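Local coordinates for protein type III restriction-modification enzyme EcoP15I Mod subunit (Escherichia coli, PDB 4ZCF) that methylates adenine N6 on one strand of the DNA site 5'-CAGCAG-3', using S-adenosyl-L-methionine, and works with the Res subunit in restriction, at residues K116-P125 with A430-F441; S320-Y331 with Q344-L353. All coordinates share one frame; numbering follows the deposited sequence.

Contact 1 (K116-P125 with A430-F441)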
loop_
_atom_site.group_PDB
_atom_site.type_symbol
_atom_site.label_atom_id
_atom_site.label_comp_id
_atom_site.label_asym_id
_atom_site.label_seq_id
_atom_site.Cartn_x
_atom_site.Cartn_y
_atom_site.Cartn_z
ATOM N N LYS A 116 -1.925 14.380 -5.846
ATOM C CA LYS A 116 -2.660 14.650 -7.079
ATOM C C LYS A 116 -2.482 13.649 -8.185
ATOM O O LYS A 116 -3.244 13.714 -9.156
ATOM C CB LYS A 116 -2.323 16.061 -7.609
ATOM C CG LYS A 116 -2.574 17.167 -6.618
ATOM C CD LYS A 116 -3.449 18.261 -7.169
ATOM C CE LYS A 116 -3.795 19.253 -6.076
ATOM N NZ LYS A 116 -2.558 19.788 -5.409
ATOM N N VAL A 117 -1.459 12.762 -8.069
ATOM C CA VAL A 117 -1.102 11.697 -9.028
ATOM C C VAL A 117 -2.029 10.487 -8.853
ATOM O O VAL A 117 -2.171 9.997 -7.736
ATOM C CB VAL A 117 0.404 11.309 -8.896
ATOM C CG1 VAL A 117 0.838 10.348 -9.988
ATOM C CG2 VAL A 117 1.290 12.549 -8.915
ATOM N N LYS A 118 -2.667 10.016 -9.946
ATOM C CA LYS A 118 -3.571 8.849 -9.897
ATOM C C LYS A 118 -2.784 7.553 -10.029
ATOM O O LYS A 118 -3.197 6.524 -9.492
ATOM C CB LYS A 118 -4.627 8.907 -11.015
ATOM C CG LYS A 118 -5.954 8.233 -10.647
ATOM C CD LYS A 118 -6.930 8.272 -11.818
ATOM C CE LYS A 118 -8.345 7.792 -11.512
ATOM N NZ LYS A 118 -8.392 6.453 -10.857
ATOM N N MET A 119 -1.676 7.581 -10.799
ATOM C CA MET A 119 -0.872 6.388 -11.031
ATOM C C MET A 119 0.581 6.718 -11.193
ATOM O O MET A 119 0.928 7.693 -11.851
ATOM C CB MET A 119 -1.369 5.645 -12.288
ATOM C CG MET A 119 -0.840 4.230 -12.422
ATOM S SD MET A 119 -1.048 3.584 -14.108
ATOM C CE MET A 119 0.393 2.668 -14.280
ATOM N N ILE A 120 1.428 5.850 -10.653
ATOM C CA ILE A 120 2.864 5.880 -10.812
ATOM C C ILE A 120 3.273 4.564 -11.411
ATOM O O ILE A 120 2.913 3.512 -10.883
ATOM C CB ILE A 120 3.623 6.139 -9.479
ATOM C CG1 ILE A 120 3.234 7.531 -8.856
ATOM C CG2 ILE A 120 5.155 5.967 -9.654
ATOM C CD1 ILE A 120 3.921 7.859 -7.507
ATOM N N TYR A 121 3.998 4.610 -12.543
ATOM C CA TYR A 121 4.622 3.436 -13.136
ATOM C C TYR A 121 6.101 3.726 -13.158
ATOM O O TYR A 121 6.492 4.767 -13.647
ATOM C CB TYR A 121 4.135 3.093 -14.565
ATOM C CG TYR A 121 4.959 1.947 -15.133
ATOM C CD1 TYR A 121 4.862 0.660 -14.595
ATOM C CD2 TYR A 121 5.974 2.186 -16.055
ATOM C CE1 TYR A 121 5.696 -0.368 -15.019
ATOM C CE2 TYR A 121 6.846 1.172 -16.448
ATOM C CZ TYR A 121 6.679 -0.109 -15.951
ATOM O OH TYR A 121 7.511 -1.118 -16.349
ATOM N N ILE A 122 6.922 2.829 -12.652
ATOM C CA ILE A 122 8.381 2.999 -12.690
ATOM C C ILE A 122 9.102 1.722 -13.090
ATOM O O ILE A 122 8.686 0.638 -12.705
ATOM C CB ILE A 122 9.049 3.681 -11.439
ATOM C CG1 ILE A 122 8.606 3.086 -10.102
ATOM C CG2 ILE A 122 8.951 5.193 -11.490
ATOM C CD1 ILE A 122 9.717 3.200 -8.989
ATOM N N ASP A 123 10.172 1.859 -13.887
ATOM C CA ASP A 123 11.030 0.740 -14.263
ATOM C C ASP A 123 12.412 1.072 -13.674
ATOM O O ASP A 123 13.236 1.717 -14.321
ATOM C CB ASP A 123 11.037 0.517 -15.774
ATOM C CG ASP A 123 11.988 -0.532 -16.311
ATOM O OD1 ASP A 123 12.270 -1.508 -15.585
ATOM O OD2 ASP A 123 12.377 -0.426 -17.500
ATOM N N PRO A 124 12.643 0.743 -12.389
ATOM C CA PRO A 124 13.922 1.099 -11.776
ATOM C C PRO A 124 15.030 0.163 -12.241
ATOM O O PRO A 124 14.732 -0.842 -12.883
ATOM C CB PRO A 124 13.633 0.950 -10.281
ATOM C CG PRO A 124 12.653 -0.155 -10.208
ATOM C CD PRO A 124 11.778 0.018 -11.435
ATOM N N PRO A 125 16.310 0.455 -11.967
ATOM C CA PRO A 125 17.336 -0.537 -12.318
ATOM C C PRO A 125 17.113 -1.779 -11.445
ATOM O O PRO A 125 16.768 -1.686 -10.249
ATOM C CB PRO A 125 18.663 0.172 -12.018
ATOM C CG PRO A 125 18.333 1.264 -11.048
ATOM C CD PRO A 125 16.869 1.609 -11.217
ATOM N N ALA A 430 -5.930 1.089 -13.922
ATOM C CA ALA A 430 -5.781 1.963 -12.750
ATOM C C ALA A 430 -6.541 3.266 -12.887
ATOM O O ALA A 430 -7.371 3.585 -12.028
ATOM C CB ALA A 430 -4.312 2.205 -12.424
ATOM N N CYS A 431 -6.312 3.979 -13.994
ATOM C CA CYS A 431 -6.968 5.244 -14.305
ATOM C C CYS A 431 -8.207 4.943 -15.145
ATOM O O CYS A 431 -8.229 3.934 -15.840
ATOM C CB CYS A 431 -5.999 6.140 -15.065
ATOM S SG CYS A 431 -4.429 6.436 -14.216
ATOM N N ASP A 432 -9.219 5.782 -15.138
ATOM C CA ASP A 432 -10.342 5.407 -16.012
ATOM C C ASP A 432 -10.655 6.500 -17.051
ATOM O O ASP A 432 -11.734 7.099 -17.025
ATOM C CB ASP A 432 -11.570 4.944 -15.202
ATOM C CG ASP A 432 -12.378 3.832 -15.856
ATOM O OD1 ASP A 432 -11.802 2.745 -16.106
ATOM O OD2 ASP A 432 -13.600 4.029 -16.067
ATOM N N GLY A 433 -9.677 6.757 -17.932
ATOM C CA GLY A 433 -9.764 7.782 -18.969
ATOM C C GLY A 433 -9.290 9.164 -18.556
ATOM O O GLY A 433 -9.183 10.054 -19.395
ATOM N N GLU A 434 -8.966 9.344 -17.276
ATOM C CA GLU A 434 -8.531 10.617 -16.667
ATOM C C GLU A 434 -7.440 10.363 -15.605
ATOM O O GLU A 434 -7.456 9.318 -14.960
ATOM C CB GLU A 434 -9.785 11.299 -16.034
ATOM C CG GLU A 434 -9.607 12.062 -14.719
ATOM C CD GLU A 434 -9.527 11.293 -13.404
ATOM O OE1 GLU A 434 -9.969 10.122 -13.360
ATOM O OE2 GLU A 434 -9.022 11.873 -12.413
ATOM N N GLY A 435 -6.561 11.343 -15.391
ATOM C CA GLY A 435 -5.545 11.259 -14.347
ATOM C C GLY A 435 -4.118 11.500 -14.745
ATOM O O GLY A 435 -3.741 11.329 -15.903
ATOM N N ILE A 436 -3.309 11.881 -13.757
ATOM C CA ILE A 436 -1.882 12.152 -13.895
ATOM C C ILE A 436 -1.148 10.819 -13.804
ATOM O O ILE A 436 -1.402 10.047 -12.877
ATOM C CB ILE A 436 -1.434 13.187 -12.810
ATOM C CG1 ILE A 436 -1.966 14.616 -13.127
ATOM C CG2 ILE A 436 0.078 13.174 -12.554
ATOM C CD1 ILE A 436 -1.863 15.662 -11.966
ATOM N N VAL A 437 -0.271 10.525 -14.799
ATOM C CA VAL A 437 0.546 9.306 -14.819
ATOM C C VAL A 437 1.991 9.744 -14.648
ATOM O O VAL A 437 2.473 10.540 -15.453
ATOM C CB VAL A 437 0.320 8.402 -16.065
ATOM C CG1 VAL A 437 1.333 7.264 -16.108
ATOM C CG2 VAL A 437 -1.097 7.846 -16.085
ATOM N N LEU A 438 2.665 9.272 -13.582
ATOM C CA LEU A 438 4.038 9.679 -13.305
ATOM C C LEU A 438 5.092 8.581 -13.446
ATOM O O LEU A 438 4.960 7.517 -12.855
ATOM C CB LEU A 438 4.130 10.422 -11.942
ATOM C CG LEU A 438 5.534 10.755 -11.406
ATOM C CD1 LEU A 438 6.095 12.000 -12.043
ATOM C CD2 LEU A 438 5.551 10.873 -9.910
ATOM N N ASP A 439 6.156 8.853 -14.212
ATOM C CA ASP A 439 7.292 7.928 -14.354
ATOM C C ASP A 439 8.540 8.709 -14.014
ATOM O O ASP A 439 8.877 9.624 -14.737
ATOM C CB ASP A 439 7.396 7.312 -15.776
ATOM C CG ASP A 439 8.304 6.096 -15.899
ATOM O OD1 ASP A 439 9.313 6.010 -15.148
ATOM O OD2 ASP A 439 7.989 5.213 -16.694
ATOM N N PHE A 440 9.188 8.407 -12.897
ATOM C CA PHE A 440 10.394 9.141 -12.493
ATOM C C PHE A 440 11.720 8.461 -12.855
ATOM O O PHE A 440 12.772 8.947 -12.480
ATOM C CB PHE A 440 10.303 9.683 -11.053
ATOM C CG PHE A 440 10.000 8.675 -9.962
ATOM C CD1 PHE A 440 11.033 8.011 -9.296
ATOM C CD2 PHE A 440 8.695 8.431 -9.566
ATOM C CE1 PHE A 440 10.754 7.081 -8.286
ATOM C CE2 PHE A 440 8.417 7.515 -8.548
ATOM C CZ PHE A 440 9.446 6.836 -7.921
ATOM N N PHE A 441 11.653 7.366 -13.647
ATOM C CA PHE A 441 12.770 6.619 -14.253
ATOM C C PHE A 441 12.364 6.504 -15.724
ATOM O O PHE A 441 12.252 5.384 -16.224
ATOM C CB PHE A 441 12.940 5.200 -13.639
ATOM C CG PHE A 441 13.567 5.159 -12.261
ATOM C CD1 PHE A 441 14.944 5.305 -12.098
ATOM C CD2 PHE A 441 12.780 5.002 -11.124
ATOM C CE1 PHE A 441 15.517 5.269 -10.825
ATOM C CE2 PHE A 441 13.359 4.978 -9.854
ATOM C CZ PHE A 441 14.722 5.108 -9.711
HETATM O O HOH W 1 -4.700 12.802 -11.178
HETATM O O HOH W 2 10.165 3.589 -16.173
#
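F440 carries its CG between the backbone N and the carbonyl carbon (chi1 55°), and I122 holds CG1 in the equivalent place (chi1 49°); together these torsions set the I122 CG2 methyl over the middle of the F440 ring, 3.7 Å from its centroid. The same I122 CG2 meets F441 at the ring edge, 3.9 Å from F441 CD2. P124 lies over one face of the F441 ring, CA above its centre, so F441 fits against the chain just beyond strand 119-122.

Behind these side chains, strands 119-122 and 434-439 run parallel, neighbours in the central sheet of the Rossmann-like methyltransferase domain. L438 N donates to M119 O at 2.9 Å, and Y121 N continues the ladder to L438 O. One step earlier, where the chain turns a corner at K118, I436 O accepts two N-H groups, from K118 N and from M119 N. A water bridges K116 O and I436 N. The sheet has I120 and L438 on one face, near helices 171-188 and 102-113, and M119 and V437 on the other, where M119 SD packs on A430 CB at 3.9 Å.

The aliphatic part of K118 passes over G435 and crosses E434, its CE 3.4 Å from E434 OE1, while K118 NZ turns to a weak hydrogen bond with A430 O; E434 OE2 pairs with R190. D439 OD1 takes the N-H of F441 in an Asx turn at 3.1 Å, and D439 OD2 is hydrogen-bonded to T447 OG1. A second water accepts from D123 N at 2.9 Å; D123 opens residues 123-126, the predicted S-adenosylmethionine-binding region.

Contact 2 (S320-Y331 with Q344-L353); sequences SVHNPGKEGYRY and QPLMGYRFPL. With nucleotides of chain D; nucleotides of chain E.
R350 meets both H322 and a guanine base in a DNA-recognition loop of the methyltransferase. Its guanidinium uses NE and NH2 side-on to hold H322 O, with NE at 2.7 Å, while NH1 and NH2 read the Hoogsteen edge of DG15 of chain E, NH1 reaching N7 at 2.9 Å and NH2 reaching O6. The H322 ring lies between R350 NH2 over one face and N7 of DA5 of chain D over the other; H322 NE2 is hydrogen-bonded to N7 of a further guanine. N323 OD1 accepts from N4 of DC13 of chain E, and L346 N donates to a phosphate oxygen of DA5.

Behind this reading surface the two arms of the loop are joined by backbone bonds. R350 N donates to V321 O, and Y329 and Y349 exchange N-H and C=O in an antiparallel hydrogen-bonded pair.

Farther from the bases, the rings of Y331 and Y349 form an offset stack, centroids 4.7 Å apart, and L353 CG covers the other face of Y331. R330, bent at chi2 (-83°), lays its guanidinium over G348 N; NE and NH2 grip E327 OE2 in a salt bridge, and NH1 donates to Q344 OE1 at 2.9 Å. Q344 NE2 in turn reaches Y331 O from above the carbonyl plane, and the hydroxyl of Y331 donates to F351 O at 2.7 Å.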
loop_
_atom_site.group_PDB
_atom_site.type_symbol
_atom_site.label_atom_id
_atom_site.label_comp_id
_atom_site.label_asym_id
_atom_site.label_seq_id
_atom_site.Cartn_x
_atom_site.Cartn_y
_atom_site.Cartn_z
ATOM N N SER A 320 -23.187 -21.357 -14.152
ATOM C CA SER A 320 -22.717 -20.617 -12.980
ATOM C C SER A 320 -23.843 -20.342 -11.971
ATOM O O SER A 320 -24.132 -19.197 -11.614
ATOM C CB SER A 320 -22.119 -19.307 -13.466
ATOM O OG SER A 320 -21.166 -19.595 -14.473
ATOM N N VAL A 321 -24.424 -21.421 -11.481
ATOM C CA VAL A 321 -25.564 -21.450 -10.570
ATOM C C VAL A 321 -25.211 -22.231 -9.297
ATOM O O VAL A 321 -25.811 -22.041 -8.245
ATOM C CB VAL A 321 -26.725 -22.051 -11.427
ATOM C CG1 VAL A 321 -27.401 -23.275 -10.812
ATOM C CG2 VAL A 321 -27.707 -20.980 -11.907
ATOM N N HIS A 322 -24.172 -23.049 -9.401
ATOM C CA HIS A 322 -23.647 -23.930 -8.368
ATOM C C HIS A 322 -22.857 -23.223 -7.259
ATOM O O HIS A 322 -22.267 -22.155 -7.477
ATOM C CB HIS A 322 -22.813 -25.063 -9.028
ATOM C CG HIS A 322 -21.585 -24.605 -9.765
ATOM N ND1 HIS A 322 -21.670 -23.755 -10.867
ATOM C CD2 HIS A 322 -20.291 -24.938 -9.566
ATOM C CE1 HIS A 322 -20.430 -23.586 -11.285
ATOM N NE2 HIS A 322 -19.563 -24.281 -10.534
ATOM N N ASN A 323 -22.775 -23.874 -6.106
ATOM C CA ASN A 323 -22.068 -23.322 -4.964
ATOM C C ASN A 323 -20.604 -23.843 -4.856
ATOM O O ASN A 323 -20.393 -25.055 -4.719
ATOM C CB ASN A 323 -22.864 -23.581 -3.664
ATOM C CG ASN A 323 -22.334 -22.861 -2.457
ATOM O OD1 ASN A 323 -22.346 -21.637 -2.380
ATOM N ND2 ASN A 323 -21.846 -23.610 -1.495
ATOM N N PRO A 324 -19.598 -22.919 -4.844
ATOM C CA PRO A 324 -18.195 -23.349 -4.711
ATOM C C PRO A 324 -17.798 -23.909 -3.354
ATOM O O PRO A 324 -18.186 -23.380 -2.314
ATOM C CB PRO A 324 -17.418 -22.059 -4.973
ATOM C CG PRO A 324 -18.349 -20.968 -4.519
ATOM C CD PRO A 324 -19.696 -21.443 -4.957
ATOM N N GLY A 325 -17.008 -24.969 -3.390
ATOM C CA GLY A 325 -16.355 -25.604 -2.246
ATOM C C GLY A 325 -17.140 -26.264 -1.131
ATOM O O GLY A 325 -16.654 -27.245 -0.555
ATOM N N LYS A 326 -18.295 -25.686 -0.746
ATOM C CA LYS A 326 -19.088 -26.155 0.392
ATOM C C LYS A 326 -20.542 -26.386 0.009
ATOM O O LYS A 326 -20.920 -26.255 -1.159
ATOM C CB LYS A 326 -19.044 -25.117 1.542
ATOM C CG LYS A 326 -17.660 -24.696 1.994
ATOM C CD LYS A 326 -17.744 -23.514 2.949
ATOM C CE LYS A 326 -16.393 -22.870 3.153
ATOM N NZ LYS A 326 -16.461 -21.695 4.065
ATOM N N GLU A 327 -21.363 -26.708 1.027
ATOM C CA GLU A 327 -22.801 -26.897 0.916
ATOM C C GLU A 327 -23.470 -25.526 0.732
ATOM O O GLU A 327 -23.115 -24.572 1.431
ATOM C CB GLU A 327 -23.326 -27.592 2.180
ATOM C CG GLU A 327 -24.049 -28.899 1.901
ATOM C CD GLU A 327 -25.382 -28.743 1.197
ATOM O OE1 GLU A 327 -26.245 -27.987 1.699
ATOM O OE2 GLU A 327 -25.556 -29.372 0.131
ATOM N N GLY A 328 -24.418 -25.447 -0.201
ATOM C CA GLY A 328 -25.128 -24.210 -0.513
ATOM C C GLY A 328 -26.598 -24.158 -0.147
ATOM O O GLY A 328 -27.010 -24.649 0.909
ATOM N N TYR A 329 -27.390 -23.512 -1.014
ATOM C CA TYR A 329 -28.835 -23.334 -0.849
ATOM C C TYR A 329 -29.569 -24.478 -1.537
ATOM O O TYR A 329 -29.303 -24.769 -2.698
ATOM C CB TYR A 329 -29.296 -21.970 -1.419
ATOM C CG TYR A 329 -28.555 -20.783 -0.833
ATOM C CD1 TYR A 329 -28.963 -20.206 0.370
ATOM C CD2 TYR A 329 -27.419 -20.262 -1.457
ATOM C CE1 TYR A 329 -28.268 -19.136 0.932
ATOM C CE2 TYR A 329 -26.707 -19.199 -0.894
ATOM C CZ TYR A 329 -27.138 -18.640 0.303
ATOM O OH TYR A 329 -26.472 -17.583 0.863
ATOM N N ARG A 330 -30.479 -25.137 -0.814
ATOM C CA ARG A 330 -31.264 -26.246 -1.341
ATOM C C ARG A 330 -32.748 -25.867 -1.403
ATOM O O ARG A 330 -33.344 -25.493 -0.392
ATOM C CB ARG A 330 -31.037 -27.508 -0.501
ATOM C CG ARG A 330 -29.574 -27.931 -0.380
ATOM C CD ARG A 330 -29.134 -28.739 -1.578
ATOM N NE ARG A 330 -27.809 -29.336 -1.407
ATOM C CZ ARG A 330 -27.237 -30.123 -2.311
ATOM N NH1 ARG A 330 -27.873 -30.421 -3.439
ATOM N NH2 ARG A 330 -26.028 -30.633 -2.090
ATOM N N TYR A 331 -33.315 -25.895 -2.608
ATOM C CA TYR A 331 -34.718 -25.568 -2.884
ATOM C C TYR A 331 -35.099 -26.077 -4.279
ATOM O O TYR A 331 -34.219 -26.476 -5.036
ATOM C CB TYR A 331 -35.016 -24.051 -2.710
ATOM C CG TYR A 331 -34.088 -23.146 -3.486
ATOM C CD1 TYR A 331 -34.303 -22.885 -4.835
ATOM C CD2 TYR A 331 -32.982 -22.556 -2.873
ATOM C CE1 TYR A 331 -33.429 -22.082 -5.562
ATOM C CE2 TYR A 331 -32.099 -21.757 -3.596
ATOM C CZ TYR A 331 -32.319 -21.536 -4.944
ATOM O OH TYR A 331 -31.474 -20.739 -5.669
ATOM N N GLN A 344 -30.518 -30.525 -9.361
ATOM C CA GLN A 344 -29.799 -29.667 -8.453
ATOM C C GLN A 344 -28.284 -29.879 -8.563
ATOM O O GLN A 344 -27.837 -31.034 -8.624
ATOM C CB GLN A 344 -30.266 -29.971 -7.028
ATOM C CG GLN A 344 -30.938 -28.809 -6.325
ATOM C CD GLN A 344 -31.281 -29.176 -4.901
ATOM O OE1 GLN A 344 -30.619 -30.015 -4.266
ATOM N NE2 GLN A 344 -32.331 -28.559 -4.366
ATOM N N PRO A 345 -27.459 -28.797 -8.520
ATOM C CA PRO A 345 -25.995 -28.994 -8.527
ATOM C C PRO A 345 -25.569 -29.811 -7.313
ATOM O O PRO A 345 -26.255 -29.776 -6.293
ATOM C CB PRO A 345 -25.450 -27.561 -8.429
ATOM C CG PRO A 345 -26.541 -26.699 -8.901
ATOM C CD PRO A 345 -27.798 -27.366 -8.436
ATOM N N LEU A 346 -24.456 -30.548 -7.418
ATOM C CA LEU A 346 -23.907 -31.399 -6.349
ATOM C C LEU A 346 -23.776 -30.697 -5.004
ATOM O O LEU A 346 -23.965 -31.338 -3.981
ATOM C CB LEU A 346 -22.553 -31.988 -6.797
ATOM C CG LEU A 346 -21.616 -32.613 -5.743
ATOM C CD1 LEU A 346 -22.036 -34.024 -5.394
ATOM C CD2 LEU A 346 -20.163 -32.572 -6.214
ATOM N N MET A 347 -23.462 -29.386 -5.004
ATOM C CA MET A 347 -23.253 -28.565 -3.800
ATOM C C MET A 347 -24.426 -27.627 -3.524
ATOM O O MET A 347 -24.359 -26.797 -2.609
ATOM C CB MET A 347 -21.943 -27.753 -3.925
ATOM C CG MET A 347 -20.694 -28.582 -4.100
ATOM S SD MET A 347 -20.468 -29.787 -2.773
ATOM C CE MET A 347 -18.919 -30.441 -3.251
ATOM N N GLY A 348 -25.501 -27.799 -4.284
ATOM C CA GLY A 348 -26.693 -26.964 -4.181
ATOM C C GLY A 348 -26.457 -25.651 -4.895
ATOM O O GLY A 348 -25.414 -25.479 -5.530
ATOM N N TYR A 349 -27.385 -24.697 -4.751
ATOM C CA TYR A 349 -27.297 -23.376 -5.387
ATOM C C TYR A 349 -26.402 -22.369 -4.662
ATOM O O TYR A 349 -26.067 -22.593 -3.501
ATOM C CB TYR A 349 -28.703 -22.796 -5.635
ATOM C CG TYR A 349 -29.573 -23.701 -6.481
ATOM C CD1 TYR A 349 -29.347 -23.842 -7.848
ATOM C CD2 TYR A 349 -30.605 -24.440 -5.910
ATOM C CE1 TYR A 349 -30.137 -24.680 -8.631
ATOM C CE2 TYR A 349 -31.412 -25.271 -6.687
ATOM C CZ TYR A 349 -31.164 -25.402 -8.044
ATOM O OH TYR A 349 -31.966 -26.206 -8.816
ATOM N N ARG A 350 -25.982 -21.285 -5.383
ATOM C CA ARG A 350 -25.189 -20.147 -4.871
ATOM C C ARG A 350 -26.113 -18.961 -4.528
ATOM O O ARG A 350 -25.677 -18.007 -3.870
ATOM C CB ARG A 350 -24.127 -19.678 -5.899
ATOM C CG ARG A 350 -24.701 -19.020 -7.182
ATOM C CD ARG A 350 -23.647 -18.566 -8.155
ATOM N NE ARG A 350 -22.732 -19.655 -8.502
ATOM C CZ ARG A 350 -21.671 -19.529 -9.290
ATOM N NH1 ARG A 350 -21.363 -18.350 -9.821
ATOM N NH2 ARG A 350 -20.890 -20.572 -9.528
ATOM N N PHE A 351 -27.365 -19.003 -5.046
ATOM C CA PHE A 351 -28.378 -17.968 -4.875
ATOM C C PHE A 351 -29.408 -18.365 -3.850
ATOM O O PHE A 351 -29.864 -19.505 -3.912
ATOM C CB PHE A 351 -29.130 -17.708 -6.197
ATOM C CG PHE A 351 -28.282 -17.260 -7.355
ATOM C CD1 PHE A 351 -27.827 -15.945 -7.439
ATOM C CD2 PHE A 351 -27.956 -18.141 -8.381
ATOM C CE1 PHE A 351 -27.027 -15.531 -8.507
ATOM C CE2 PHE A 351 -27.172 -17.719 -9.462
ATOM C CZ PHE A 351 -26.711 -16.414 -9.512
ATOM N N PRO A 352 -29.861 -17.442 -2.957
ATOM C CA PRO A 352 -30.989 -17.772 -2.062
ATOM C C PRO A 352 -32.271 -17.782 -2.907
ATOM O O PRO A 352 -32.304 -17.097 -3.926
ATOM C CB PRO A 352 -31.022 -16.585 -1.080
ATOM C CG PRO A 352 -29.784 -15.784 -1.331
ATOM C CD PRO A 352 -29.432 -16.043 -2.764
ATOM N N LEU A 353 -33.323 -18.534 -2.510
ATOM C CA LEU A 353 -34.602 -18.570 -3.252
ATOM C C LEU A 353 -35.079 -17.167 -3.655
ATOM O O LEU A 353 -35.498 -16.967 -4.797
ATOM C CB LEU A 353 -35.700 -19.256 -2.432
ATOM C CG LEU A 353 -36.486 -20.380 -3.138
ATOM C CD1 LEU A 353 -37.374 -21.126 -2.160
ATOM C CD2 LEU A 353 -37.297 -19.867 -4.333
ATOM P P DA D 5 -22.147 -32.306 -10.580
ATOM O OP1 DA D 5 -22.058 -33.690 -10.033
ATOM O OP2 DA D 5 -23.264 -31.423 -10.123
ATOM O "O5'" DA D 5 -20.749 -31.561 -10.313
ATOM C "C5'" DA D 5 -19.465 -32.127 -10.469
ATOM C "C4'" DA D 5 -18.368 -31.073 -10.389
ATOM O "O4'" DA D 5 -18.401 -30.148 -11.510
ATOM C "C3'" DA D 5 -18.324 -30.205 -9.139
ATOM O "O3'" DA D 5 -17.041 -30.415 -8.573
ATOM C "C2'" DA D 5 -18.564 -28.774 -9.630
ATOM C "C1'" DA D 5 -18.097 -28.841 -11.074
ATOM N N9 DA D 5 -18.714 -27.873 -11.978
ATOM C C8 DA D 5 -20.003 -27.444 -11.954
ATOM N N7 DA D 5 -20.271 -26.527 -12.858
ATOM C C5 DA D 5 -19.071 -26.302 -13.511
ATOM C C6 DA D 5 -18.698 -25.455 -14.585
ATOM N N6 DA D 5 -19.557 -24.615 -15.192
ATOM N N1 DA D 5 -17.395 -25.464 -14.985
ATOM C C2 DA D 5 -16.560 -26.316 -14.386
ATOM N N3 DA D 5 -16.802 -27.144 -13.361
ATOM C C4 DA D 5 -18.087 -27.112 -12.966
ATOM P P DC E 13 -26.967 -13.254 -3.722
ATOM O OP1 DC E 13 -28.252 -12.558 -3.505
ATOM O OP2 DC E 13 -26.985 -14.712 -3.997
ATOM O "O5'" DC E 13 -26.249 -12.581 -4.965
ATOM C "C5'" DC E 13 -25.589 -13.586 -5.803
ATOM C "C4'" DC E 13 -24.128 -13.845 -5.440
ATOM O "O4'" DC E 13 -23.856 -14.700 -4.295
ATOM C "C3'" DC E 13 -23.315 -14.579 -6.466
ATOM O "O3'" DC E 13 -23.352 -13.845 -7.688
ATOM C "C2'" DC E 13 -21.998 -14.476 -5.705
ATOM C "C1'" DC E 13 -22.431 -14.785 -4.271
ATOM N N1 DC E 13 -21.808 -16.046 -3.672
ATOM C C2 DC E 13 -20.397 -16.172 -3.559
ATOM O O2 DC E 13 -19.645 -15.249 -3.899
ATOM N N3 DC E 13 -19.865 -17.291 -2.980
ATOM C C4 DC E 13 -20.654 -18.278 -2.540
ATOM N N4 DC E 13 -20.063 -19.342 -1.976
ATOM C C5 DC E 13 -22.077 -18.182 -2.644
ATOM C C6 DC E 13 -22.604 -17.079 -3.218
ATOM P P DG E 15 -19.459 -11.671 -12.884
ATOM O OP1 DG E 15 -18.725 -10.389 -12.980
ATOM O OP2 DG E 15 -20.934 -11.679 -12.702
ATOM O "O5'" DG E 15 -19.138 -12.664 -14.109
ATOM C "C5'" DG E 15 -17.844 -12.641 -14.736
ATOM C "C4'" DG E 15 -17.403 -13.979 -15.319
ATOM O "O4'" DG E 15 -17.208 -14.956 -14.262
ATOM C "C3'" DG E 15 -18.311 -14.637 -16.379
ATOM O "O3'" DG E 15 -17.501 -15.283 -17.361
ATOM C "C2'" DG E 15 -19.027 -15.712 -15.574
ATOM C "C1'" DG E 15 -17.862 -16.140 -14.674
ATOM N N9 DG E 15 -18.240 -16.967 -13.552
ATOM C C8 DG E 15 -19.502 -17.055 -13.005
ATOM N N7 DG E 15 -19.537 -17.844 -11.974
ATOM C C5 DG E 15 -18.247 -18.389 -11.898
ATOM C C6 DG E 15 -17.697 -19.300 -10.961
ATOM O O6 DG E 15 -18.336 -19.922 -10.088
ATOM N N1 DG E 15 -16.323 -19.534 -11.165
ATOM C C2 DG E 15 -15.570 -18.911 -12.140
ATOM N N2 DG E 15 -14.273 -19.242 -12.227
ATOM N N3 DG E 15 -16.065 -18.014 -12.990
ATOM C C4 DG E 15 -17.412 -17.822 -12.839
#

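Overall arrangement
Contact 1 lies about 2 Å from the centre of the chain, whereas contact 2 sits about 43 Å from that centre; their own centres are 42 Å apart and their nearest atoms about 24 Å. The part carrying contact 2 leaves the core sheet after strand 241-248 and returns to it at strand 391-393, inside the larger loop closed by contact 1. Contact 2 follows strand 313-318 of a separate four-stranded antiparallel sheet and leads into helix 353-361. The core thus carries the predicted cofactor region and the peripheral part the base contacts. In the dimer one Mod subunit takes the flipped adenine while the other makes most of the sequence-specific contacts, and the wide separation fits this division.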